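Long-range contacts in hyperosmolarity resistance protein Emb (PDB 6GV5), which probably mediates adherence of Staphylococcus epidermidis to surface-immobilized fibronectin, as a repeat unit of a giant extracellular matrix binding protein: residues 18-23 / 56-61; 50-55 / 106-111. All coordinates share one frame; numbering follows the deposited sequence.

Contact 1. Residues 18-23 / 56-61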
loop_
_atom_site.group_PDB
_atom_site.type_symbol
_atom_site.label_atom_id
_atom_site.label_comp_id
_atom_site.label_asym_id
_atom_site.label_seq_id
_atom_site.Cartn_x
_atom_site.Cartn_y
_atom_site.Cartn_z
ATOM N N ASN A 18 14.356 2.488 -1.279
ATOM C CA ASN A 18 14.313 1.814 -2.573
ATOM C C ASN A 18 12.905 1.352 -2.933
ATOM O O ASN A 18 12.597 1.178 -4.117
ATOM C CB ASN A 18 15.246 0.602 -2.578
ATOM C CG ASN A 18 16.696 0.980 -2.760
ATOM O OD1 ASN A 18 17.015 1.947 -3.449
ATOM N ND2 ASN A 18 17.590 0.208 -2.148
ATOM N N PHE A 19 12.050 1.124 -1.937
ATOM C CA PHE A 19 10.718 0.598 -2.197
ATOM C C PHE A 19 9.962 1.496 -3.172
ATOM O O PHE A 19 10.096 2.725 -3.154
ATOM C CB PHE A 19 9.935 0.468 -0.890
ATOM C CG PHE A 19 10.495 -0.552 0.073
ATOM C CD1 PHE A 19 11.447 -1.475 -0.329
ATOM C CD2 PHE A 19 10.053 -0.589 1.383
ATOM C CE1 PHE A 19 11.948 -2.410 0.561
ATOM C CE2 PHE A 19 10.550 -1.518 2.274
ATOM C CZ PHE A 19 11.499 -2.429 1.864
ATOM N N THR A 20 9.166 0.867 -4.041
ATOM C CA THR A 20 8.340 1.583 -5.002
ATOM C C THR A 20 6.854 1.507 -4.687
ATOM O O THR A 20 6.085 2.328 -5.204
ATOM C CB THR A 20 8.571 1.035 -6.418
ATOM O OG1 THR A 20 8.112 -0.321 -6.487
ATOM C CG2 THR A 20 10.048 1.082 -6.774
ATOM N N GLY A 21 6.430 0.550 -3.859
ATOM C CA GLY A 21 5.026 0.471 -3.503
ATOM C C GLY A 21 4.628 1.569 -2.539
ATOM O O GLY A 21 3.649 2.289 -2.759
ATOM N N LEU A 22 5.394 1.725 -1.464
ATOM C CA LEU A 22 5.128 2.780 -0.500
ATOM C C LEU A 22 5.152 4.152 -1.161
ATOM O O LEU A 22 5.952 4.417 -2.061
ATOM C CB LEU A 22 6.168 2.747 0.617
ATOM C CG LEU A 22 6.255 1.454 1.434
ATOM C CD1 LEU A 22 7.413 1.561 2.435
ATOM C CD2 LEU A 22 4.943 1.189 2.135
ATOM N N THR A 23 4.281 5.039 -0.688
ATOM C CA THR A 23 4.341 6.433 -1.092
ATOM C C THR A 23 5.403 7.155 -0.271
ATOM O O THR A 23 5.835 6.679 0.784
ATOM C CB THR A 23 2.992 7.109 -0.891
ATOM O OG1 THR A 23 2.678 7.139 0.503
ATOM C CG2 THR A 23 1.902 6.348 -1.647
ATOM N N LYS A 56 1.839 -4.719 -0.078
ATOM C CA LYS A 56 0.410 -4.452 -0.147
ATOM C C LYS A 56 0.149 -3.175 -0.931
ATOM O O LYS A 56 -0.829 -3.088 -1.687
ATOM C CB LYS A 56 -0.176 -4.344 1.253
ATOM C CG LYS A 56 -0.228 -5.679 1.991
ATOM C CD LYS A 56 -1.198 -6.629 1.308
ATOM C CE LYS A 56 -1.268 -7.975 2.015
ATOM N NZ LYS A 56 -2.130 -8.935 1.266
ATOM N N MET A 57 1.019 -2.176 -0.768
ATOM C CA MET A 57 0.865 -0.944 -1.525
ATOM C C MET A 57 1.115 -1.176 -3.012
ATOM O O MET A 57 0.467 -0.557 -3.859
ATOM C CB MET A 57 1.798 0.138 -0.987
ATOM C CG MET A 57 1.317 0.739 0.314
ATOM S SD MET A 57 -0.315 1.495 0.186
ATOM C CE MET A 57 0.048 2.790 -0.990
ATOM N N GLU A 58 2.067 -2.056 -3.355
ATOM C CA GLU A 58 2.224 -2.469 -4.745
ATOM C C GLU A 58 0.929 -3.074 -5.271
ATOM O O GLU A 58 0.488 -2.754 -6.381
ATOM C CB GLU A 58 3.375 -3.471 -4.879
ATOM C CG GLU A 58 4.752 -2.868 -4.713
ATOM C CD GLU A 58 5.858 -3.895 -4.865
ATOM O OE1 GLU A 58 5.560 -5.106 -4.775
ATOM O OE2 GLU A 58 7.022 -3.492 -5.078
ATOM N N GLU A 59 0.323 -3.982 -4.490
ATOM C CA GLU A 59 -0.936 -4.593 -4.898
ATOM C C GLU A 59 -2.027 -3.545 -5.066
ATOM O O GLU A 59 -2.818 -3.607 -6.022
ATOM C CB GLU A 59 -1.386 -5.615 -3.859
ATOM C CG GLU A 59 -0.528 -6.851 -3.715
ATOM C CD GLU A 59 -1.144 -7.830 -2.732
ATOM O OE1 GLU A 59 -2.386 -7.965 -2.743
ATOM O OE2 GLU A 59 -0.395 -8.445 -1.943
ATOM N N LEU A 60 -2.107 -2.601 -4.136
ATOM C CA LEU A 60 -3.123 -1.562 -4.228
ATOM C C LEU A 60 -2.899 -0.681 -5.448
ATOM O O LEU A 60 -3.855 -0.352 -6.166
ATOM C CB LEU A 60 -3.128 -0.725 -2.955
ATOM C CG LEU A 60 -4.151 0.421 -2.955
ATOM C CD1 LEU A 60 -5.585 -0.067 -2.975
ATOM C CD2 LEU A 60 -3.893 1.307 -1.741
ATOM N N LYS A 61 -1.645 -0.294 -5.708
ATOM C CA LYS A 61 -1.365 0.562 -6.855
ATOM C C LYS A 61 -1.729 -0.123 -8.165
ATOM O O LYS A 61 -2.205 0.531 -9.098
ATOM C CB LYS A 61 0.109 0.973 -6.851
ATOM C CG LYS A 61 0.407 2.097 -5.865
ATOM C CD LYS A 61 1.893 2.436 -5.795
ATOM C CE LYS A 61 2.127 3.780 -5.105
ATOM N NZ LYS A 61 3.596 4.102 -5.019
HETATM O O HOH W 1 8.995 -1.948 -4.152
#
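Lys61 reaches from helix 40-65 to two successive carbonyls of the 18-23 loop and supplies both direct hydrogen bonds of the contact. Its NZ lies 3.1 Å from Thr20 O, tilted 17° from that carbonyl plane, and 2.9 Å from Gly21 O, where it stands 51° above the plane. The chain is extended beyond CG, which leaves CE within 3.2 Å of Gly21 O on the way to the amine. A water carries the other polar link: it accepts from Thr20 N and donates to Glu58 OE2 at 2.7 Å.

Van der Waals contacts join the rest. The Glu58 side chain lies directly against the Gly21 backbone, CG 3.6 Å from Gly21 CA. Met57 CB is 3.3 Å from Gly21 O. The apolar pair is Met57 CG on Leu22 CD2 at 4.1 Å, the two side chains crossing at about a right angle. Bent at chi2 and chi3, Met57 brings CE to Thr23 CG2 (4.1 Å).

The contact seats the connection between helices 2-18 and 24-35 on helix 40-65 of this all-helical fold. Lys61 on two carbonyls, the water on Thr20 N and the close Gly21/Met57 packing together hold a loop without regular structure.

Contact 2. Residues 50-55 / 106-111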
loop_
_atom_site.group_PDB
_atom_site.type_symbol
_atom_site.label_atom_id
_atom_site.label_comp_id
_atom_site.label_asym_id
_atom_site.label_seq_id
_atom_site.Cartn_x
_atom_site.Cartn_y
_atom_site.Cartn_z
ATOM N N ALA A 50 7.573 -2.822 7.214
ATOM C CA ALA A 50 7.650 -1.946 6.050
ATOM C C ALA A 50 7.672 -2.754 4.758
ATOM O O ALA A 50 7.055 -2.361 3.763
ATOM C CB ALA A 50 8.892 -1.060 6.140
ATOM N N LYS A 51 8.391 -3.878 4.747
ATOM C CA LYS A 51 8.445 -4.693 3.542
ATOM C C LYS A 51 7.078 -5.273 3.216
ATOM O O LYS A 51 6.694 -5.362 2.042
ATOM C CB LYS A 51 9.478 -5.812 3.712
ATOM C CG LYS A 51 10.907 -5.330 3.575
ATOM C CD LYS A 51 11.909 -6.464 3.736
ATOM C CE LYS A 51 13.337 -5.938 3.660
ATOM N NZ LYS A 51 14.343 -6.964 4.055
ATOM N N PHE A 52 6.331 -5.682 4.239
ATOM C CA PHE A 52 5.003 -6.233 3.996
ATOM C C PHE A 52 4.056 -5.145 3.514
ATOM O O PHE A 52 3.316 -5.332 2.538
ATOM C CB PHE A 52 4.468 -6.894 5.262
ATOM C CG PHE A 52 3.073 -7.437 5.111
ATOM C CD1 PHE A 52 2.834 -8.549 4.325
ATOM C CD2 PHE A 52 2.008 -6.833 5.751
ATOM C CE1 PHE A 52 1.551 -9.048 4.178
ATOM C CE2 PHE A 52 0.727 -7.329 5.611
ATOM C CZ PHE A 52 0.499 -8.437 4.827
ATOM N N LEU A 53 4.081 -3.991 4.182
ATOM C CA LEU A 53 3.273 -2.861 3.743
ATOM C C LEU A 53 3.620 -2.469 2.313
ATOM O O LEU A 53 2.730 -2.143 1.514
ATOM C CB LEU A 53 3.482 -1.681 4.691
ATOM C CG LEU A 53 2.643 -0.437 4.410
ATOM C CD1 LEU A 53 1.175 -0.699 4.683
ATOM C CD2 LEU A 53 3.151 0.731 5.242
ATOM N N ASN A 54 4.905 -2.515 1.961
ATOM C CA ASN A 54 5.300 -2.182 0.601
ATOM C C ASN A 54 4.657 -3.121 -0.407
ATOM O O ASN A 54 4.190 -2.682 -1.460
ATOM C CB ASN A 54 6.822 -2.217 0.465
ATOM C CG ASN A 54 7.275 -1.872 -0.928
ATOM O OD1 ASN A 54 7.033 -0.766 -1.413
ATOM N ND2 ASN A 54 7.917 -2.822 -1.592
ATOM N N GLY A 55 4.624 -4.422 -0.110
ATOM C CA GLY A 55 3.984 -5.354 -1.024
ATOM C C GLY A 55 2.501 -5.090 -1.177
ATOM O O GLY A 55 1.945 -5.206 -2.277
ATOM N N ILE A 106 -0.201 3.468 7.631
ATOM C CA ILE A 106 0.792 2.416 7.495
ATOM C C ILE A 106 0.242 1.090 8.017
ATOM O O ILE A 106 1.006 0.189 8.359
ATOM C CB ILE A 106 2.112 2.792 8.188
ATOM C CG1 ILE A 106 1.848 3.274 9.614
ATOM C CG2 ILE A 106 2.844 3.859 7.375
ATOM C CD1 ILE A 106 3.039 3.115 10.536
ATOM N N SER A 107 -1.086 0.972 8.079
ATOM C CA SER A 107 -1.751 -0.241 8.533
ATOM C C SER A 107 -1.989 -1.145 7.332
ATOM O O SER A 107 -2.783 -0.814 6.444
ATOM C CB SER A 107 -3.072 0.079 9.223
ATOM O OG SER A 107 -3.852 -1.096 9.358
ATOM N N SER A 108 -1.310 -2.290 7.310
ATOM C CA SER A 108 -1.471 -3.219 6.201
ATOM C C SER A 108 -2.885 -3.781 6.147
ATOM O O SER A 108 -3.381 -4.100 5.060
ATOM C CB SER A 108 -0.449 -4.351 6.316
ATOM O OG SER A 108 -0.562 -5.006 7.567
ATOM N N THR A 109 -3.556 -3.895 7.295
ATOM C CA THR A 109 -4.920 -4.413 7.289
ATOM C C THR A 109 -5.875 -3.437 6.613
ATOM O O THR A 109 -6.775 -3.858 5.878
ATOM C CB THR A 109 -5.383 -4.717 8.713
ATOM O OG1 THR A 109 -5.134 -3.589 9.560
ATOM C CG2 THR A 109 -4.642 -5.930 9.243
ATOM N N ASP A 110 -5.707 -2.135 6.864
ATOM C CA ASP A 110 -6.515 -1.135 6.176
ATOM C C ASP A 110 -6.284 -1.193 4.671
ATOM O O ASP A 110 -7.232 -1.099 3.878
ATOM C CB ASP A 110 -6.190 0.267 6.697
ATOM C CG ASP A 110 -6.634 0.483 8.134
ATOM O OD1 ASP A 110 -7.649 -0.117 8.548
ATOM O OD2 ASP A 110 -5.965 1.266 8.847
ATOM N N ILE A 111 -5.020 -1.322 4.258
ATOM C CA ILE A 111 -4.703 -1.446 2.838
ATOM C C ILE A 111 -5.324 -2.715 2.270
ATOM O O ILE A 111 -5.938 -2.709 1.195
ATOM C CB ILE A 111 -3.179 -1.433 2.627
ATOM C CG1 ILE A 111 -2.576 -0.134 3.157
ATOM C CG2 ILE A 111 -2.839 -1.646 1.156
ATOM C CD1 ILE A 111 -3.119 1.099 2.521
#
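Leu53 and Ser108 bring the backbones closest, their CA atoms 5.4 Å apart, where the middle of helix 40-65 passes the first turn of helix 108-123. Residues 50-55 are helical throughout, with Asn54 N bonded to Ala50 O; Ile106 and Ser107 are still loop. Ser107 is the N-cap: its OG accepts from Asp110 N, nearly straight at 167°, and also from Thr109 OG1. Because the CB of Ser107 points away from helix 40-65, this capping leaves the interface to its neighbours.

Leu53 carries the apolar part with both methyls. CD2 packs on Ile106, 3.7 Å from both CA and CB, with the two side chains at about a right angle. CD1 spans the Ile106 carbonyl, 3.8 Å from its O, then Ser108 N at 4.0 Å and Ile111 CG1 at 4.1 Å. CG stands anti to the backbone N (chi1 -177°), and chi2 (68°) sets the methyls. Phe52 meets Ser108 by its rim: CE2 is 3.3 Å from CB and also 3.3 Å from OG, which lies at the ring edge, in plane. The ring therefore presents its edge to the serine, not its face.

Leu30 of helix 24-35 also touches Leu53, and Ile33 of that helix touches Ile106, while His49 NE2 bonds to Ile106 O. Ile111 also touches Lys56 and Met57 of helix 40-65. The start of helix 108-123 is therefore packed on the long helix where the N-terminal three-helix portion meets the C-terminal helices.

Both contacts use helix 40-65, on consecutive segments, and both lie partly buried about 5 Å from the centre of the chain, with their own centres about 9 Å apart. Contact 1 sets a loop of the N-terminal part on the long helix; contact 2 sets the start of the last helix on it. Their chemistry differs: contact 1 combines amine-to-carbonyl bonds and a water bridge on its more exposed side, by Thr20 and Glu58, with a buried Met57 and Leu22, whereas contact 2 is apolar about Leu53, with an aromatic edge outside. Asn54 joins them, its OD1 probably accepting from Leu22 N, and Met57 of contact 1 touches Ile111 of contact 2.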